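Local atomic coordinates of Melibiose/raffinose/stachyose-binding protein MelE (Bacillus subtilis subsp. subtilis str. 168, PDB entry 4R6H), a protein that binds melibiose, raffinose and stachyose as the solute-binding component of the MelEDC-MsmX ABC transporter that imports them. Residues Phe184-Tyr189 and Glu233-Met238; Asp199-Pro204 and Phe267-Gly272; Thr203-Thr208 and Thr229-Ile234; Ile290-Ile295 and Ile302-Glu307. All blocks are in the same frame, centred on the assembly; numbering follows the deposited sequence.

Overall arrangement
Contact 1 is the first to open, at the end of strand 182-185, and its loop closes on helix 229-240. Before that, helix 192-206 starts contacts 2 and 3. Contact 3 closes first, nested within contact 1 and ending on the same helix 229-240, where the two share E233 and I234. Contact 2 shares T203 and P204 with contact 3 but runs on to strand 265-269, so it crosses contact 1 and spans contact 3. Contact 4 follows in series, a short loop between strands 287-291 and 303-306. Together they join helices 192-206 and 229-240 to the mixed sheet of one α/β lobe. Q200 of contact 2 meets T292 of contact 4, and F184 of contact 1 packs on M269.

Contact 1. Residues Phe184-Tyr189 and Glu233-Met238; sequences FWFAGY and EILKQM
F184 and M238 form a Met-aromatic contact between the end of strand 182-185 and helix 229-240, a strand-to-helix packing inside one α/β lobe of this solute-binding protein. The sulfur approaches the ring at its edge: M238 SD lies 5.0 Å from the centroid of the F184 ring and 89° off the ring normal, thus practically in the plane. The closest pair is M238 SD with F184 CD2 at 3.7 Å, and the methyl M238 CE follows at 4.1 Å from F184 CE2. M238 reaches this edge with a chain extended beyond CG (chi2 172°, chi3 168°). One face of the F184 ring is backed by F186, whose CE1 stands 3.6 Å above the F184 ring plane. F166 adds an edge-to-face ring partner to F184 and also touches M238, so helix 163-177 closes this tight half. An alanine in place of F184 removes the edge that M238 SD meets, and is likely to open a gap beside F186 and leave the thioether less firmly fixed. The other half is looser, L235 meeting F186 obliquely. Beyond it the helix turns partly to solvent, where K236 NZ forms a salt bridge with D397. Where the loose half does touch, L235 extends a single methyl, CD1, to 4.3 Å from F186 CZ.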
# COMPACT_ATOMS: atom_id res chain seq x y z
N PHE A 184 -7.36 6.05 -18.51
CA PHE A 184 -6.74 5.35 -17.37
C PHE A 184 -5.30 5.15 -17.72
O PHE A 184 -5.00 4.46 -18.65
CB PHE A 184 -7.47 4.04 -17.20
CG PHE A 184 -7.10 3.22 -15.99
CD1 PHE A 184 -6.59 3.79 -14.82
CD2 PHE A 184 -7.39 1.86 -15.99
CE1 PHE A 184 -6.34 3.02 -13.70
CE2 PHE A 184 -7.15 1.08 -14.86
CZ PHE A 184 -6.60 1.66 -13.73
N TRP A 185 -4.39 5.80 -17.02
CA TRP A 185 -2.99 5.88 -17.42
C TRP A 185 -2.10 4.98 -16.62
O TRP A 185 -2.21 4.89 -15.41
CB TRP A 185 -2.48 7.32 -17.26
CG TRP A 185 -1.14 7.61 -17.86
CD1 TRP A 185 -0.88 8.07 -19.12
CD2 TRP A 185 0.10 7.55 -17.19
NE1 TRP A 185 0.47 8.26 -19.28
CE2 TRP A 185 1.11 7.96 -18.11
CE3 TRP A 185 0.49 7.19 -15.89
CZ2 TRP A 185 2.47 7.99 -17.76
CZ3 TRP A 185 1.82 7.24 -15.56
CH2 TRP A 185 2.79 7.66 -16.47
N PHE A 186 -1.24 4.25 -17.34
CA PHE A 186 -0.22 3.37 -16.75
C PHE A 186 1.18 3.74 -17.16
O PHE A 186 1.46 3.92 -18.36
CB PHE A 186 -0.44 1.89 -17.20
CG PHE A 186 -1.54 1.18 -16.49
CD1 PHE A 186 -2.83 1.30 -16.94
CD2 PHE A 186 -1.30 0.42 -15.38
CE1 PHE A 186 -3.88 0.65 -16.29
CE2 PHE A 186 -2.31 -0.24 -14.72
CZ PHE A 186 -3.62 -0.12 -15.18
N ALA A 187 2.04 3.75 -16.18
CA ALA A 187 3.48 3.86 -16.44
C ALA A 187 4.03 2.42 -16.66
O ALA A 187 4.76 1.91 -15.82
CB ALA A 187 4.19 4.57 -15.30
N GLY A 188 3.68 1.83 -17.80
CA GLY A 188 3.88 0.42 -18.04
C GLY A 188 5.34 0.06 -18.27
O GLY A 188 5.68 -1.11 -18.28
N TYR A 189 6.22 1.04 -18.46
CA TYR A 189 7.65 0.75 -18.48
C TYR A 189 8.09 0.03 -17.22
O TYR A 189 9.01 -0.87 -17.24
CB TYR A 189 8.46 2.05 -18.66
CG TYR A 189 9.92 1.79 -18.89
CD1 TYR A 189 10.39 1.63 -20.18
CD2 TYR A 189 10.80 1.72 -17.84
CE1 TYR A 189 11.74 1.40 -20.41
CE2 TYR A 189 12.17 1.50 -18.04
CZ TYR A 189 12.62 1.32 -19.35
OH TYR A 189 13.97 1.09 -19.59
N GLU A 233 -8.62 -10.17 -18.58
CA GLU A 233 -9.61 -9.82 -19.61
C GLU A 233 -9.96 -8.34 -19.57
O GLU A 233 -9.99 -7.68 -20.61
CB GLU A 233 -10.84 -10.70 -19.53
CG GLU A 233 -10.53 -12.10 -20.04
CD GLU A 233 -11.60 -13.07 -19.71
OE1 GLU A 233 -12.08 -13.05 -18.57
OE2 GLU A 233 -11.96 -13.84 -20.60
N ILE A 234 -10.18 -7.83 -18.36
CA ILE A 234 -10.49 -6.41 -18.22
C ILE A 234 -9.33 -5.55 -18.73
O ILE A 234 -9.49 -4.59 -19.47
CB ILE A 234 -10.83 -6.07 -16.77
CG1 ILE A 234 -12.16 -6.69 -16.32
CG2 ILE A 234 -10.87 -4.54 -16.63
CD1 ILE A 234 -13.37 -6.26 -17.16
N LEU A 235 -8.10 -5.92 -18.36
CA LEU A 235 -6.93 -5.15 -18.80
C LEU A 235 -6.79 -5.17 -20.33
O LEU A 235 -6.51 -4.17 -20.94
CB LEU A 235 -5.66 -5.65 -18.10
CG LEU A 235 -4.39 -4.79 -18.26
CD1 LEU A 235 -4.67 -3.35 -17.86
CD2 LEU A 235 -3.23 -5.41 -17.46
N LYS A 236 -7.04 -6.32 -20.92
CA LYS A 236 -7.00 -6.48 -22.36
C LYS A 236 -8.12 -5.69 -23.05
O LYS A 236 -7.83 -5.07 -24.07
CB LYS A 236 -7.04 -7.96 -22.75
CG LYS A 236 -6.76 -8.17 -24.25
CD LYS A 236 -5.30 -7.84 -24.56
CE LYS A 236 -4.96 -8.10 -26.01
NZ LYS A 236 -3.52 -7.82 -26.25
N GLN A 237 -9.31 -5.70 -22.46
CA GLN A 237 -10.40 -4.82 -22.92
C GLN A 237 -10.00 -3.36 -22.93
O GLN A 237 -10.15 -2.62 -23.91
CB GLN A 237 -11.62 -4.99 -22.06
CG GLN A 237 -12.29 -6.30 -22.23
CD GLN A 237 -13.35 -6.52 -21.18
OE1 GLN A 237 -13.98 -5.56 -20.66
NE2 GLN A 237 -13.57 -7.79 -20.85
N MET A 238 -9.39 -2.93 -21.83
CA MET A 238 -8.97 -1.53 -21.76
C MET A 238 -7.94 -1.22 -22.82
O MET A 238 -7.97 -0.18 -23.44
CB MET A 238 -8.39 -1.23 -20.36
CG MET A 238 -9.43 -1.38 -19.28
SD MET A 238 -8.68 -1.26 -17.61
CE MET A 238 -10.14 -1.10 -16.59

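Contact 2. Residues Asp199-Pro204 and Phe267-Gly272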
# COMPACT_ATOMS: atom_id res chain seq x y z
N ASP A 199 -3.00 -6.43 -8.05
CA ASP A 199 -3.03 -6.61 -6.61
C ASP A 199 -4.25 -5.93 -5.99
O ASP A 199 -4.97 -6.55 -5.16
CB ASP A 199 -1.70 -6.07 -6.01
CG ASP A 199 -1.33 -6.69 -4.70
OD1 ASP A 199 -1.82 -7.74 -4.32
OD2 ASP A 199 -0.41 -6.15 -4.08
N GLN A 200 -4.51 -4.67 -6.34
CA GLN A 200 -5.62 -3.97 -5.75
C GLN A 200 -6.94 -4.62 -6.13
O GLN A 200 -7.78 -4.81 -5.27
CB GLN A 200 -5.68 -2.48 -6.12
CG GLN A 200 -4.74 -1.60 -5.36
CD GLN A 200 -4.88 -0.11 -5.66
OE1 GLN A 200 -3.87 0.56 -5.79
NE2 GLN A 200 -6.10 0.42 -5.60
N PHE A 201 -7.12 -4.93 -7.43
CA PHE A 201 -8.43 -5.45 -7.85
C PHE A 201 -8.65 -6.91 -7.47
O PHE A 201 -9.78 -7.39 -7.46
CB PHE A 201 -8.71 -5.17 -9.33
CG PHE A 201 -9.13 -3.76 -9.61
CD1 PHE A 201 -10.40 -3.29 -9.23
CD2 PHE A 201 -8.29 -2.90 -10.28
CE1 PHE A 201 -10.78 -1.99 -9.53
CE2 PHE A 201 -8.67 -1.61 -10.61
CZ PHE A 201 -9.94 -1.15 -10.21
N ALA A 202 -7.59 -7.63 -7.14
CA ALA A 202 -7.75 -9.00 -6.63
C ALA A 202 -8.57 -9.05 -5.35
O ALA A 202 -9.28 -10.01 -5.09
CB ALA A 202 -6.38 -9.63 -6.36
N THR A 203 -8.50 -8.00 -4.53
CA THR A 203 -9.29 -7.92 -3.30
C THR A 203 -10.83 -7.91 -3.52
O THR A 203 -11.51 -8.83 -3.02
CB THR A 203 -8.76 -6.78 -2.39
OG1 THR A 203 -7.47 -7.15 -1.86
CG2 THR A 203 -9.67 -6.48 -1.22
N PRO A 204 -11.36 -6.96 -4.32
CA PRO A 204 -12.82 -7.05 -4.59
C PRO A 204 -13.15 -8.32 -5.36
O PRO A 204 -14.27 -8.86 -5.19
CB PRO A 204 -13.11 -5.81 -5.42
CG PRO A 204 -11.80 -5.26 -5.88
CD PRO A 204 -10.79 -5.69 -4.84
N PHE A 267 -7.96 9.11 -14.93
CA PHE A 267 -7.73 8.21 -13.79
C PHE A 267 -6.34 7.60 -13.85
O PHE A 267 -5.79 7.35 -14.92
CB PHE A 267 -8.68 7.05 -13.82
CG PHE A 267 -10.12 7.39 -13.57
CD1 PHE A 267 -10.63 7.36 -12.27
CD2 PHE A 267 -10.99 7.62 -14.63
CE1 PHE A 267 -11.98 7.58 -12.05
CE2 PHE A 267 -12.34 7.88 -14.41
CZ PHE A 267 -12.84 7.85 -13.12
N THR A 268 -5.82 7.26 -12.68
CA THR A 268 -4.61 6.43 -12.57
C THR A 268 -4.65 5.73 -11.23
O THR A 268 -5.37 6.16 -10.35
CB THR A 268 -3.31 7.24 -12.82
OG1 THR A 268 -2.23 6.35 -13.06
CG2 THR A 268 -2.96 8.14 -11.64
N MET A 269 -3.91 4.63 -11.08
CA MET A 269 -3.85 3.97 -9.78
C MET A 269 -3.14 4.84 -8.79
O MET A 269 -2.25 5.62 -9.12
CB MET A 269 -3.11 2.64 -9.88
CG MET A 269 -3.66 1.59 -10.83
SD MET A 269 -5.24 0.81 -10.55
CE MET A 269 -5.03 0.11 -8.88
N GLN A 270 -3.60 4.75 -7.54
CA GLN A 270 -3.10 5.71 -6.57
C GLN A 270 -1.63 5.51 -6.26
O GLN A 270 -1.19 4.39 -6.00
CB GLN A 270 -3.91 5.53 -5.34
CG GLN A 270 -3.87 6.72 -4.45
CD GLN A 270 -4.88 6.53 -3.39
OE1 GLN A 270 -6.00 6.08 -3.68
NE2 GLN A 270 -4.54 6.88 -2.17
N GLY A 271 -0.89 6.61 -6.29
CA GLY A 271 0.53 6.60 -5.91
C GLY A 271 0.80 7.24 -4.55
O GLY A 271 1.82 6.94 -3.90
N GLY A 272 -0.09 8.14 -4.12
CA GLY A 272 -0.03 8.70 -2.77
C GLY A 272 0.26 10.19 -2.69
O GLY A 272 -0.21 10.83 -1.77
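Q200 and M269 approach from opposite directions, the glutamine reaching out from helix 192-206 and the methionine from strand 265-269. The methyl M269 CE sits over the flat amide, almost directly above Q200 CD at 3.2 Å, with Q200 OE1 at 3.3 Å and Q200 NE2 at 3.5 Å from the same methyl. The thioether gets there by bending: chi2 (-66°) and chi3 (-56°) of M269 curl the chain and present its methyl to the amide. The rotation of the buried amide is fixed by Q196 NE2, which donates to Q200 OE1, and by G144 O and T292 OG1, both hydrogen-bonded to Q200 NE2. F201, one step along the helix, crosses the methionine obliquely in a Met-aromatic contact. M269 SD is 5.4 Å from the centroid of the F201 ring, 67° off its normal, and 4.2 Å from F201 CE2. Amide and ring thus meet different atoms of one side chain, the methyl and the sulfur. The contact lays helix 192-206 against the mixed sheet, on strand 265-269, which runs parallel to 182-185 and antiparallel to 141-148.

Contact 3. Residues Thr203-Thr208 and Thr229-Ile234; sequences TPLLIT and TYLSEI
L205 brings the largest buried surface to this contact, and it spends its two methyls on two consecutive residues of the facing helix, Y230 and L231. L205 CD2 meets L231 tip to tip, 3.8 Å from L231 CG and 3.9 Å from L231 CD1. The other branch turns to the tyrosine, where L205 CD1 lies 3.8 Å from Y230 CD2 in an oblique approach to the ring. The fork is set by a CG that stands anti to the backbone N (chi1 179°), carrying both methyls out toward the second helix. This is apolar helix-to-helix packing between the C-terminal end of helix 192-206 and the beginning of helix 229-240, two helices of the same α/β lobe. Helix 192-206 is kinked at P204, whose nitrogen has no bond to the preceding turn. Just ahead of the proline, T203 O is gripped by two backbone donors from the following turn, I207 N at 2.8 Å and T208 N at 3.1 Å. Y230 is steadied from its own helix: I234 CG1 stands 3.8 Å above one face of the Y230 ring, offset toward the rim. I295 touches both L205 and Y230, while H296 NE2 hydrogen-bonds to L205 O. On the other helix, the backbone oxygen of L231 accepts from the hydroxyl of Y197, one more tie between L231 and helix 192-206.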
# COMPACT_ATOMS: atom_id res chain seq x y z
N THR A 203 -8.50 -8.00 -4.53
CA THR A 203 -9.29 -7.92 -3.30
C THR A 203 -10.83 -7.91 -3.52
O THR A 203 -11.51 -8.83 -3.02
CB THR A 203 -8.76 -6.78 -2.39
OG1 THR A 203 -7.47 -7.15 -1.86
CG2 THR A 203 -9.67 -6.48 -1.22
N PRO A 204 -11.36 -6.96 -4.32
CA PRO A 204 -12.82 -7.05 -4.59
C PRO A 204 -13.15 -8.32 -5.36
O PRO A 204 -14.27 -8.86 -5.19
CB PRO A 204 -13.11 -5.81 -5.42
CG PRO A 204 -11.80 -5.26 -5.88
CD PRO A 204 -10.79 -5.69 -4.84
N LEU A 205 -12.24 -8.84 -6.17
CA LEU A 205 -12.58 -10.04 -6.96
C LEU A 205 -12.70 -11.27 -6.08
O LEU A 205 -13.65 -12.04 -6.23
CB LEU A 205 -11.56 -10.29 -8.04
CG LEU A 205 -11.78 -11.53 -8.94
CD1 LEU A 205 -12.99 -11.33 -9.79
CD2 LEU A 205 -10.55 -11.74 -9.78
N LEU A 206 -11.77 -11.43 -5.14
CA LEU A 206 -11.55 -12.72 -4.50
C LEU A 206 -11.71 -12.74 -2.98
O LEU A 206 -11.73 -13.82 -2.40
CB LEU A 206 -10.16 -13.29 -4.86
CG LEU A 206 -9.81 -13.42 -6.33
CD1 LEU A 206 -8.36 -13.73 -6.56
CD2 LEU A 206 -10.68 -14.50 -6.96
N ILE A 207 -11.79 -11.57 -2.36
CA ILE A 207 -11.73 -11.45 -0.91
C ILE A 207 -12.94 -10.84 -0.24
O ILE A 207 -13.47 -11.43 0.70
CB ILE A 207 -10.47 -10.65 -0.48
CG1 ILE A 207 -9.19 -11.25 -1.07
CG2 ILE A 207 -10.38 -10.56 1.03
CD1 ILE A 207 -8.94 -12.72 -0.75
N THR A 208 -13.42 -9.68 -0.69
CA THR A 208 -14.36 -8.88 0.12
C THR A 208 -15.77 -9.45 0.19
O THR A 208 -16.47 -9.22 1.20
CB THR A 208 -14.43 -7.42 -0.31
OG1 THR A 208 -14.64 -7.33 -1.71
CG2 THR A 208 -13.11 -6.71 0.02
N THR A 229 -8.67 -14.90 -14.16
CA THR A 229 -8.58 -14.49 -15.55
C THR A 229 -9.34 -13.22 -15.88
O THR A 229 -8.93 -12.43 -16.75
CB THR A 229 -9.08 -15.65 -16.48
OG1 THR A 229 -8.35 -16.84 -16.15
CG2 THR A 229 -8.91 -15.35 -17.93
N TYR A 230 -10.45 -13.07 -15.15
CA TYR A 230 -11.24 -11.83 -15.27
C TYR A 230 -10.40 -10.54 -15.28
O TYR A 230 -10.60 -9.67 -16.13
CB TYR A 230 -12.25 -11.78 -14.13
CG TYR A 230 -13.05 -10.51 -14.05
CD1 TYR A 230 -14.17 -10.32 -14.83
CD2 TYR A 230 -12.71 -9.50 -13.14
CE1 TYR A 230 -14.94 -9.16 -14.73
CE2 TYR A 230 -13.48 -8.34 -13.06
CZ TYR A 230 -14.58 -8.18 -13.83
OH TYR A 230 -15.29 -7.01 -13.72
N LEU A 231 -9.43 -10.46 -14.37
CA LEU A 231 -8.63 -9.23 -14.34
C LEU A 231 -7.75 -9.01 -15.57
O LEU A 231 -7.52 -7.87 -16.01
CB LEU A 231 -7.76 -9.17 -13.08
CG LEU A 231 -8.57 -9.17 -11.77
CD1 LEU A 231 -7.61 -9.30 -10.60
CD2 LEU A 231 -9.44 -7.95 -11.68
N SER A 232 -7.28 -10.11 -16.14
CA SER A 232 -6.52 -9.99 -17.37
C SER A 232 -7.42 -9.62 -18.59
O SER A 232 -6.99 -8.86 -19.47
CB SER A 232 -5.79 -11.30 -17.65
OG SER A 232 -4.72 -11.49 -16.70
N GLU A 233 -8.62 -10.17 -18.58
CA GLU A 233 -9.61 -9.82 -19.61
C GLU A 233 -9.96 -8.34 -19.57
O GLU A 233 -9.99 -7.68 -20.61
CB GLU A 233 -10.84 -10.70 -19.53
CG GLU A 233 -10.53 -12.10 -20.04
CD GLU A 233 -11.60 -13.07 -19.71
OE1 GLU A 233 -12.08 -13.05 -18.57
OE2 GLU A 233 -11.96 -13.84 -20.60
N ILE A 234 -10.18 -7.83 -18.36
CA ILE A 234 -10.49 -6.41 -18.22
C ILE A 234 -9.33 -5.55 -18.73
O ILE A 234 -9.49 -4.59 -19.47
CB ILE A 234 -10.83 -6.07 -16.77
CG1 ILE A 234 -12.16 -6.69 -16.32
CG2 ILE A 234 -10.87 -4.54 -16.63
CD1 ILE A 234 -13.37 -6.26 -17.16

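Contact 4. Residues Ile290-Ile295 and Ile302-Glu307; sequences IPTPAI and IWIGGE
T292 and I302 form a single antiparallel bridge, a hydrogen-bonded pair that closes the loop between strands 287-291 and 303-306. T292 N donates to I302 O at 2.8 Å, a bent bond (N-H...O 137°) that arrives tilted from the carbonyl plane. The return bond, I302 N to T292 O at 3.0 Å, is straighter (158°) and lies in the carbonyl plane, so the backbone polar atoms of both residues are satisfied by each other. The T292 hydroxyl looks past the bridge: OG1 is hydrogen-bonded to Q200 NE2 of helix 192-206 and weakly to D143 O. P291 has no N-H to offer and packs instead. Its CB sits over the six-membered ring of W303 in a CH-pi contact, 4.2 Å from the centroid and 8° off the normal, and P291 CD is 3.9 Å from W303 CH2. W303 CB starts out away from strand 287-291, but with CG anti to the carbonyl carbon the indole turns back over the proline, and W303 CZ3 comes to 3.4 Å from I290 O. Y362 meets W303 edge-to-face, and K142 adds a cation-pi contact. An alanine replacing W303 takes away the indole and would probably open a gap over P291, with K142 left without its cation-pi mate. On the T292 side, the last touch is T292 OG1 against I304 CG1, at 3.6 Å.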
# COMPACT_ATOMS: atom_id res chain seq x y z
N ILE A 290 -10.62 8.02 -4.82
CA ILE A 290 -11.78 7.22 -4.48
C ILE A 290 -11.31 5.82 -4.13
O ILE A 290 -10.26 5.39 -4.56
CB ILE A 290 -12.83 7.17 -5.63
CG1 ILE A 290 -12.24 6.59 -6.90
CG2 ILE A 290 -13.41 8.55 -5.86
CD1 ILE A 290 -13.27 6.55 -8.02
N PRO A 291 -12.15 5.09 -3.36
CA PRO A 291 -11.81 3.72 -3.02
C PRO A 291 -11.75 2.84 -4.28
O PRO A 291 -12.26 3.21 -5.35
CB PRO A 291 -13.00 3.27 -2.14
CG PRO A 291 -13.78 4.45 -1.81
CD PRO A 291 -13.38 5.55 -2.72
N THR A 292 -11.16 1.68 -4.13
CA THR A 292 -11.12 0.69 -5.21
C THR A 292 -12.53 0.23 -5.51
O THR A 292 -13.22 -0.21 -4.59
CB THR A 292 -10.25 -0.52 -4.82
OG1 THR A 292 -8.91 -0.08 -4.55
CG2 THR A 292 -10.17 -1.53 -5.95
N PRO A 293 -12.98 0.34 -6.78
CA PRO A 293 -14.32 -0.16 -7.09
C PRO A 293 -14.52 -1.64 -6.79
O PRO A 293 -13.61 -2.46 -6.97
CB PRO A 293 -14.42 0.10 -8.58
CG PRO A 293 -13.54 1.29 -8.85
CD PRO A 293 -12.37 1.05 -7.90
N ALA A 294 -15.75 -1.96 -6.41
CA ALA A 294 -16.18 -3.33 -6.21
C ALA A 294 -16.39 -4.03 -7.55
O ALA A 294 -16.52 -3.39 -8.60
CB ALA A 294 -17.49 -3.33 -5.43
N ILE A 295 -16.41 -5.36 -7.48
CA ILE A 295 -16.58 -6.20 -8.67
C ILE A 295 -17.86 -7.02 -8.63
O ILE A 295 -18.52 -7.16 -9.67
CB ILE A 295 -15.32 -7.08 -8.86
CG1 ILE A 295 -14.19 -6.20 -9.40
CG2 ILE A 295 -15.54 -8.24 -9.86
CD1 ILE A 295 -12.80 -6.84 -9.36
N ILE A 302 -13.70 -0.48 -1.63
CA ILE A 302 -12.79 -0.85 -0.55
C ILE A 302 -11.51 -0.03 -0.67
O ILE A 302 -11.00 0.19 -1.78
CB ILE A 302 -12.53 -2.41 -0.61
CG1 ILE A 302 -11.83 -2.94 0.61
CG2 ILE A 302 -11.77 -2.80 -1.87
CD1 ILE A 302 -12.68 -2.94 1.84
N TRP A 303 -10.98 0.43 0.48
CA TRP A 303 -9.60 0.94 0.51
C TRP A 303 -8.60 -0.20 0.70
O TRP A 303 -8.81 -1.08 1.53
CB TRP A 303 -9.41 1.92 1.67
CG TRP A 303 -10.12 3.25 1.57
CD1 TRP A 303 -11.02 3.74 2.44
CD2 TRP A 303 -9.92 4.27 0.59
NE1 TRP A 303 -11.44 4.97 2.07
CE2 TRP A 303 -10.77 5.34 0.93
CE3 TRP A 303 -9.13 4.38 -0.56
CZ2 TRP A 303 -10.85 6.49 0.17
CZ3 TRP A 303 -9.17 5.53 -1.30
CH2 TRP A 303 -10.04 6.57 -0.96
N ILE A 304 -7.51 -0.16 -0.04
CA ILE A 304 -6.48 -1.21 0.03
C ILE A 304 -5.25 -0.69 0.71
O ILE A 304 -4.74 0.40 0.37
CB ILE A 304 -6.07 -1.71 -1.36
CG1 ILE A 304 -7.28 -2.24 -2.18
CG2 ILE A 304 -4.98 -2.75 -1.26
CD1 ILE A 304 -8.04 -3.32 -1.48
N GLY A 305 -4.72 -1.46 1.63
CA GLY A 305 -3.45 -1.07 2.26
C GLY A 305 -3.34 -1.57 3.67
O GLY A 305 -2.98 -2.74 3.91
N GLY A 306 -3.68 -0.69 4.59
CA GLY A 306 -3.59 -1.01 6.02
C GLY A 306 -2.24 -0.64 6.55
O GLY A 306 -1.92 0.53 6.60
N GLU A 307 -1.43 -1.63 6.96
CA GLU A 307 -0.05 -1.34 7.36
C GLU A 307 0.69 -0.64 6.28
O GLU A 307 0.67 -1.09 5.13
CB GLU A 307 0.75 -2.63 7.53
CG GLU A 307 0.67 -3.29 8.85
CD GLU A 307 1.68 -4.42 8.96
OE1 GLU A 307 1.26 -5.59 8.93
OE2 GLU A 307 2.89 -4.14 9.02